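Local atomic coordinates of divalent-cation tolerance protein CutA (Thermus thermophilus, PDB entry 1NZA), a protein that is probably involved in resistance toward heavy metals as a trimeric, copper-binding member of the CutA family. Residues 7-11 / 12-16; 40-44 / 45-49. All coordinates share one frame; numbering follows the deposited sequence.

How the contacts relate
From the N terminus, the chain runs through strand 2-9 and turns at once into helix 12-24; contact 1 (7-11 / 12-16) closes that turn. Strand 30-42 follows, and contact 2 (40-44 / 45-49) closes the hairpin to strand 47-60. The two are in series, neither nesting nor crossing, with centres about 20 Å apart and nearest atoms about 8 Å apart. Strands 2-9 and 47-60 are neighbours in the antiparallel sheet, so both contacts belong to one ferredoxin-like scaffold. Contact 1 sets the first helix against that sheet, whereas contact 2 forms an outlying tip whose residues pack on helix 12-24 of a neighbouring subunit in the trimer.

Contact 1 (7-11 / 12-16). With NA (sodium ion), chain B.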
ATOM      1  N   ILE A   7      -5.551  -7.503   0.391  1.00 13.23           N
ATOM      2  CA  ILE A   7      -6.424  -8.472   1.046  1.00 14.50           C
ATOM      3  C   ILE A   7      -5.932  -8.570   2.481  1.00 14.22           C
ATOM      4  O   ILE A   7      -4.728  -8.648   2.709  1.00 16.91           O
ATOM      5  CB  ILE A   7      -6.289  -9.888   0.430  1.00 14.85           C
ATOM      6  CG1 ILE A   7      -6.613  -9.860  -1.066  1.00 13.68           C
ATOM      7  CG2 ILE A   7      -7.239 -10.861   1.140  1.00 15.64           C
ATOM      8  CD1 ILE A   7      -6.256 -11.144  -1.780  1.00 14.28           C
ATOM      9  N   THR A   8      -6.834  -8.533   3.452  1.00 14.26           N
ATOM     10  CA  THR A   8      -6.387  -8.700   4.827  1.00 13.92           C
ATOM     11  C   THR A   8      -6.921 -10.049   5.284  1.00 16.79           C
ATOM     12  O   THR A   8      -7.979 -10.491   4.823  1.00 16.32           O
ATOM     13  CB  THR A   8      -6.879  -7.576   5.746  1.00 17.11           C
ATOM     14  OG1 THR A   8      -8.268  -7.336   5.511  1.00 16.17           O
ATOM     15  CG2 THR A   8      -6.087  -6.297   5.486  1.00 17.21           C
ATOM     16  N   VAL A   9      -6.170 -10.707   6.165  1.00 14.06           N
ATOM     17  CA  VAL A   9      -6.528 -12.022   6.683  1.00 15.10           C
ATOM     18  C   VAL A   9      -6.310 -12.053   8.201  1.00 16.93           C
ATOM     19  O   VAL A   9      -5.552 -11.253   8.747  1.00 14.34           O
ATOM     20  CB  VAL A   9      -5.690 -13.124   5.988  1.00 15.51           C
ATOM     21  CG1 VAL A   9      -5.931 -13.083   4.476  1.00 16.75           C
ATOM     22  CG2 VAL A   9      -4.209 -12.913   6.269  1.00 19.15           C
ATOM     23  N   PRO A  10      -6.974 -12.985   8.901  1.00 16.22           N
ATOM     24  CA  PRO A  10      -6.870 -13.113  10.357  1.00 16.09           C
ATOM     25  C   PRO A  10      -5.653 -13.810  10.950  1.00 14.99           C
ATOM     26  O   PRO A  10      -5.388 -13.661  12.146  1.00 15.30           O
ATOM     27  CB  PRO A  10      -8.159 -13.843  10.715  1.00 18.57           C
ATOM     28  CG  PRO A  10      -8.312 -14.774   9.566  1.00 20.01           C
ATOM     29  CD  PRO A  10      -8.015 -13.890   8.373  1.00 19.38           C
ATOM     30  N   SER A  11      -4.919 -14.564  10.138  1.00 16.19           N
ATOM     31  CA  SER A  11      -3.762 -15.299  10.648  1.00 17.59           C
ATOM     32  C   SER A  11      -2.699 -15.556   9.596  1.00 18.23           C
ATOM     33  O   SER A  11      -2.959 -15.478   8.399  1.00 15.94           O
ATOM     34  CB  SER A  11      -4.216 -16.647  11.213  1.00 18.65           C
ATOM     35  OG  SER A  11      -4.749 -17.465  10.181  1.00 21.95           O
ATOM     36  N   GLU A  12      -1.495 -15.877  10.061  1.00 19.58           N
ATOM     37  CA  GLU A  12      -0.376 -16.173   9.178  1.00 21.19           C
ATOM     38  C   GLU A  12      -0.710 -17.408   8.343  1.00 21.33           C
ATOM     39  O   GLU A  12      -0.336 -17.505   7.172  1.00 20.89           O
ATOM     40  CB  GLU A  12       0.887 -16.439   9.996  1.00 24.84           C
ATOM     41  CG  GLU A  12       2.102 -16.763   9.147  1.00 29.58           C
ATOM     42  CD  GLU A  12       3.281 -17.232   9.974  1.00 33.32           C
ATOM     43  OE1 GLU A  12       3.631 -16.550  10.960  1.00 35.05           O
ATOM     44  OE2 GLU A  12       3.863 -18.282   9.635  1.00 37.02           O
ATOM     45  N   GLU A  13      -1.415 -18.349   8.964  1.00 21.08           N
ATOM     46  CA  GLU A  13      -1.830 -19.585   8.310  1.00 23.20           C
ATOM     47  C   GLU A  13      -2.615 -19.293   7.039  1.00 22.07           C
ATOM     48  O   GLU A  13      -2.281 -19.796   5.964  1.00 21.51           O
ATOM     49  CB  GLU A  13      -2.701 -20.413   9.266  1.00 27.46           C
ATOM     50  CG  GLU A  13      -3.359 -21.641   8.636  1.00 34.72           C
ATOM     51  CD  GLU A  13      -2.357 -22.696   8.204  1.00 37.70           C
ATOM     52  OE1 GLU A  13      -1.590 -23.182   9.064  1.00 40.64           O
ATOM     53  OE2 GLU A  13      -2.338 -23.046   7.004  1.00 39.63           O
ATOM     54  N   VAL A  14      -3.670 -18.493   7.170  1.00 20.21           N
ATOM     55  CA  VAL A  14      -4.502 -18.134   6.024  1.00 20.40           C
ATOM     56  C   VAL A  14      -3.699 -17.296   5.039  1.00 18.21           C
ATOM     57  O   VAL A  14      -3.802 -17.470   3.825  1.00 17.04           O
ATOM     58  CB  VAL A  14      -5.752 -17.334   6.466  1.00 23.12           C
ATOM     59  CG1 VAL A  14      -6.463 -16.755   5.248  1.00 26.78           C
ATOM     60  CG2 VAL A  14      -6.698 -18.240   7.239  1.00 27.38           C
ATOM     61  N   ALA A  15      -2.895 -16.379   5.567  1.00 16.58           N
ATOM     62  CA  ALA A  15      -2.079 -15.529   4.718  1.00 16.05           C
ATOM     63  C   ALA A  15      -1.238 -16.370   3.761  1.00 15.17           C
ATOM     64  O   ALA A  15      -1.258 -16.160   2.553  1.00 16.04           O
ATOM     65  CB  ALA A  15      -1.181 -14.643   5.581  1.00 13.65           C
ATOM     66  N   ARG A  16      -0.502 -17.334   4.304  1.00 16.72           N
ATOM     67  CA  ARG A  16       0.351 -18.190   3.490  1.00 16.09           C
ATOM     68  C   ARG A  16      -0.425 -19.090   2.533  1.00 18.05           C
ATOM     69  O   ARG A  16      -0.028 -19.265   1.379  1.00 18.75           O
ATOM     70  CB  ARG A  16       1.247 -19.037   4.398  1.00 16.14           C
ATOM     71  CG  ARG A  16       2.239 -18.209   5.194  1.00 17.29           C
ATOM     72  CD  ARG A  16       3.142 -19.098   6.028  1.00 20.71           C
ATOM     73  NE  ARG A  16       3.978 -19.955   5.186  1.00 23.41           N
ATOM     74  CZ  ARG A  16       5.046 -19.534   4.516  1.00 24.35           C
ATOM     75  NH1 ARG A  16       5.740 -20.388   3.771  1.00 25.70           N
ATOM     76  NH2 ARG A  16       5.433 -18.267   4.598  1.00 24.58           N
TER
HETATM   77 NA    NA B 104      -9.626  -6.819   7.285  1.00 14.60          NA
HETATM   78  O   HOH W   1      -9.496  -4.450   6.398  1.00 38.41           O
HETATM   79  O   HOH W   2     -11.008  -6.093   9.114  1.00 29.35           O
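V9, the last residue of strand 2-9, and A15, in the first turn of helix 12-24, have CA atoms 6.0 Å apart: the chain folds back on itself within a few residues. This is the first beta-to-alpha turn of the ferredoxin-like fold, and S11 is the N-cap of the helix. S11 O accepts a bond from A15 N at 3.0 Å, the first i to i+4 bond of the helix, with an N-H...O angle of 162°. The capping bond itself is made by the hydroxyl. With chi1 at 65°, S11 OG lies between its own N and carbonyl carbon, from where it can turn back over the open end of the helix; the bond it accepts from V14 N is nearly straight (171°) but long and weak, 3.4 Å from V14 N to S11 OG. V14 CG2 also lies against that hydroxyl.

Apolar contact fills the inside of the turn. The side chains of V9 and V14 run alongside one another in opposite senses, with V14 CG1 equally close, 3.8 Å, to V9 CB and V9 CG1. V9 CG2 is the branch that reaches the next helix residue, 3.6 Å from A15 CB. P76 lies against V14, and L55 of strand 47-60 against A15, so A15 faces the sheet and V14 the loop at P76.

Just before the turn, T8 points its hydroxyl to a sodium ion that E52 also binds, and the same oxygen is hydrogen-bonded to E81. The ion sits 2.3 Å from T8 OG1 and takes two waters besides, the nearer with its oxygen 2.4 Å from the sodium.

Contact 2 (40-44 / 45-49); sequences IYRWQ and GEVVE
Across this hairpin V48 CG2 is a bump that rests on the face of the Y41 ring, directly opposite in the sheet. The methyl sits 3.7 Å from the ring centroid, 18° off the normal, which defines a CH-pi contact over one face; it is displaced toward the rim, with V48 CG2 closest to Y41 CE2. Y41 chi1 of 51° turns the ring back over the neighbouring strand, where it meets V48. W43 CB approaches the same methyl from nearer the turn.

On the other face of the sheet, I40 and V47 meet diagonally, one methyl each, with I40 CG2 3.4 Å from V47 CG1, tighter than usual. R42 crosses V47 at a slant, extended as far as CD, then bends at chi3, bringing the edge of its guanidinium against the turn, with NH1 3.1 Å from G45 C, nearly in plane. Its NH2 is bonded to the V23 carbonyl of a neighbouring subunit.

Y41 and V48 form a hydrogen-bonded antiparallel pair, Y41 N to V48 O at 3.0 Å and V48 N to Y41 O at 2.8 Å. The tip is a two-residue turn, Q44-G45, both with positive phi, close to a type I' turn, and closed by W43 N to E46 O at 2.8 Å and by a weak return bond.

The chemistry is thus divided: backbone and apolar groups hold the hairpin's shape, while R42 and E49 take polar partners from one neighbouring subunit, E49 OE1 in a salt bridge with its R16. I40 and Y41 also pair with an antiparallel strand there, continuing the sheet, consistent with the hairpin being part of the trimer interface.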
ATOM      1  N   ILE A  40      -9.376  -1.609  12.474  1.00 17.69           N
ATOM      2  CA  ILE A  40     -10.503  -1.008  13.173  1.00 20.57           C
ATOM      3  C   ILE A  40     -11.572  -0.717  12.125  1.00 21.40           C
ATOM      4  O   ILE A  40     -11.349   0.069  11.203  1.00 22.21           O
ATOM      5  CB  ILE A  40     -10.062   0.291  13.892  1.00 20.41           C
ATOM      6  CG1 ILE A  40      -8.961  -0.041  14.913  1.00 21.82           C
ATOM      7  CG2 ILE A  40     -11.242   0.933  14.600  1.00 19.71           C
ATOM      8  CD1 ILE A  40      -8.396   1.159  15.642  1.00 24.32           C
ATOM      9  N   TYR A  41     -12.723  -1.369  12.255  1.00 22.70           N
ATOM     10  CA  TYR A  41     -13.798  -1.180  11.291  1.00 24.11           C
ATOM     11  C   TYR A  41     -15.186  -1.146  11.907  1.00 25.63           C
ATOM     12  O   TYR A  41     -15.374  -1.478  13.074  1.00 25.00           O
ATOM     13  CB  TYR A  41     -13.744  -2.274  10.220  1.00 23.18           C
ATOM     14  CG  TYR A  41     -13.668  -3.684  10.757  1.00 23.81           C
ATOM     15  CD1 TYR A  41     -12.475  -4.194  11.282  1.00 24.35           C
ATOM     16  CD2 TYR A  41     -14.785  -4.517  10.732  1.00 24.70           C
ATOM     17  CE1 TYR A  41     -12.400  -5.500  11.765  1.00 24.35           C
ATOM     18  CE2 TYR A  41     -14.724  -5.823  11.211  1.00 25.79           C
ATOM     19  CZ  TYR A  41     -13.529  -6.309  11.726  1.00 26.14           C
ATOM     20  OH  TYR A  41     -13.466  -7.598  12.200  1.00 27.00           O
ATOM     21  N   ARG A  42     -16.164  -0.740  11.108  1.00 27.99           N
ATOM     22  CA  ARG A  42     -17.533  -0.669  11.589  1.00 30.83           C
ATOM     23  C   ARG A  42     -18.286  -1.963  11.330  1.00 32.70           C
ATOM     24  O   ARG A  42     -18.188  -2.554  10.255  1.00 33.00           O
ATOM     25  CB  ARG A  42     -18.270   0.492  10.922  1.00 30.87           C
ATOM     26  CG  ARG A  42     -19.741   0.563  11.275  1.00 31.96           C
ATOM     27  CD  ARG A  42     -20.338   1.871  10.814  1.00 33.45           C
ATOM     28  NE  ARG A  42     -19.754   3.003  11.527  1.00 34.21           N
ATOM     29  CZ  ARG A  42     -19.894   3.217  12.831  1.00 35.26           C
ATOM     30  NH1 ARG A  42     -20.602   2.378  13.574  1.00 37.25           N
ATOM     31  NH2 ARG A  42     -19.319   4.271  13.396  1.00 35.59           N
ATOM     32  N   TRP A  43     -19.039  -2.397  12.332  1.00 36.03           N
ATOM     33  CA  TRP A  43     -19.824  -3.615  12.229  1.00 40.18           C
ATOM     34  C   TRP A  43     -21.043  -3.479  13.136  1.00 41.57           C
ATOM     35  O   TRP A  43     -20.918  -3.432  14.361  1.00 41.49           O
ATOM     36  CB  TRP A  43     -18.981  -4.819  12.645  1.00 41.52           C
ATOM     37  CG  TRP A  43     -19.542  -6.126  12.194  1.00 44.01           C
ATOM     38  CD1 TRP A  43     -19.898  -6.467  10.920  1.00 44.44           C
ATOM     39  CD2 TRP A  43     -19.776  -7.286  13.001  1.00 45.01           C
ATOM     40  NE1 TRP A  43     -20.340  -7.769  10.884  1.00 45.96           N
ATOM     41  CE2 TRP A  43     -20.275  -8.296  12.148  1.00 45.54           C
ATOM     42  CE3 TRP A  43     -19.611  -7.571  14.364  1.00 46.07           C
ATOM     43  CZ2 TRP A  43     -20.612  -9.572  12.612  1.00 46.20           C
ATOM     44  CZ3 TRP A  43     -19.946  -8.842  14.826  1.00 46.71           C
ATOM     45  CH2 TRP A  43     -20.442  -9.826  13.949  1.00 46.43           C
ATOM     46  N   GLN A  44     -22.221  -3.393  12.525  1.00 44.30           N
ATOM     47  CA  GLN A  44     -23.463  -3.252  13.276  1.00 45.23           C
ATOM     48  C   GLN A  44     -23.443  -1.950  14.071  1.00 45.76           C
ATOM     49  O   GLN A  44     -23.727  -1.942  15.271  1.00 46.58           O
ATOM     50  CB  GLN A  44     -23.636  -4.432  14.234  1.00 46.79           C
ATOM     51  CG  GLN A  44     -23.458  -5.795  13.585  1.00 49.37           C
ATOM     52  CD  GLN A  44     -24.522  -6.099  12.548  1.00 51.37           C
ATOM     53  OE1 GLN A  44     -24.488  -7.148  11.900  1.00 52.70           O
ATOM     54  NE2 GLN A  44     -25.475  -5.188  12.388  1.00 52.77           N
ATOM     55  N   GLY A  45     -23.104  -0.853  13.402  1.00 45.07           N
ATOM     56  CA  GLY A  45     -23.053   0.431  14.079  1.00 45.76           C
ATOM     57  C   GLY A  45     -22.186   0.363  15.321  1.00 45.42           C
ATOM     58  O   GLY A  45     -22.457   1.024  16.325  1.00 45.62           O
ATOM     59  N   GLU A  46     -21.136  -0.448  15.246  1.00 44.80           N
ATOM     60  CA  GLU A  46     -20.212  -0.629  16.357  1.00 43.43           C
ATOM     61  C   GLU A  46     -18.789  -0.701  15.810  1.00 40.66           C
ATOM     62  O   GLU A  46     -18.517  -1.456  14.879  1.00 41.86           O
ATOM     63  CB  GLU A  46     -20.547  -1.924  17.098  1.00 45.75           C
ATOM     64  CG  GLU A  46     -19.737  -2.166  18.357  1.00 48.28           C
ATOM     65  CD  GLU A  46     -20.041  -3.515  18.984  1.00 50.48           C
ATOM     66  OE1 GLU A  46     -21.232  -3.797  19.246  1.00 51.46           O
ATOM     67  OE2 GLU A  46     -19.091  -4.292  19.219  1.00 51.48           O
ATOM     68  N   VAL A  47     -17.890   0.090  16.384  1.00 37.82           N
ATOM     69  CA  VAL A  47     -16.494   0.103  15.954  1.00 34.04           C
ATOM     70  C   VAL A  47     -15.753  -1.046  16.640  1.00 32.95           C
ATOM     71  O   VAL A  47     -15.571  -1.027  17.860  1.00 32.97           O
ATOM     72  CB  VAL A  47     -15.818   1.442  16.324  1.00 34.22           C
ATOM     73  CG1 VAL A  47     -14.382   1.459  15.833  1.00 32.47           C
ATOM     74  CG2 VAL A  47     -16.596   2.601  15.718  1.00 32.97           C
ATOM     75  N   VAL A  48     -15.336  -2.043  15.858  1.00 29.16           N
ATOM     76  CA  VAL A  48     -14.628  -3.203  16.399  1.00 26.10           C
ATOM     77  C   VAL A  48     -13.169  -3.260  15.959  1.00 25.03           C
ATOM     78  O   VAL A  48     -12.756  -2.547  15.046  1.00 24.22           O
ATOM     79  CB  VAL A  48     -15.317  -4.519  15.992  1.00 26.16           C
ATOM     80  CG1 VAL A  48     -16.736  -4.541  16.534  1.00 26.57           C
ATOM     81  CG2 VAL A  48     -15.316  -4.664  14.481  1.00 27.21           C
ATOM     82  N   GLU A  49     -12.400  -4.132  16.602  1.00 23.20           N
ATOM     83  CA  GLU A  49     -10.978  -4.259  16.302  1.00 21.91           C
ATOM     84  C   GLU A  49     -10.577  -5.701  16.027  1.00 20.00           C
ATOM     85  O   GLU A  49     -11.200  -6.633  16.530  1.00 19.65           O
ATOM     86  CB  GLU A  49     -10.178  -3.715  17.484  1.00 23.57           C
ATOM     87  CG  GLU A  49      -8.697  -3.576  17.246  1.00 29.25           C
ATOM     88  CD  GLU A  49      -8.029  -2.801  18.357  1.00 30.97           C
ATOM     89  OE1 GLU A  49      -8.588  -1.759  18.764  1.00 34.48           O
ATOM     90  OE2 GLU A  49      -6.951  -3.224  18.818  1.00 32.74           O
TER
HETATM   91  O   HOH W   3     -13.222  -8.361  15.421  1.00 51.18           O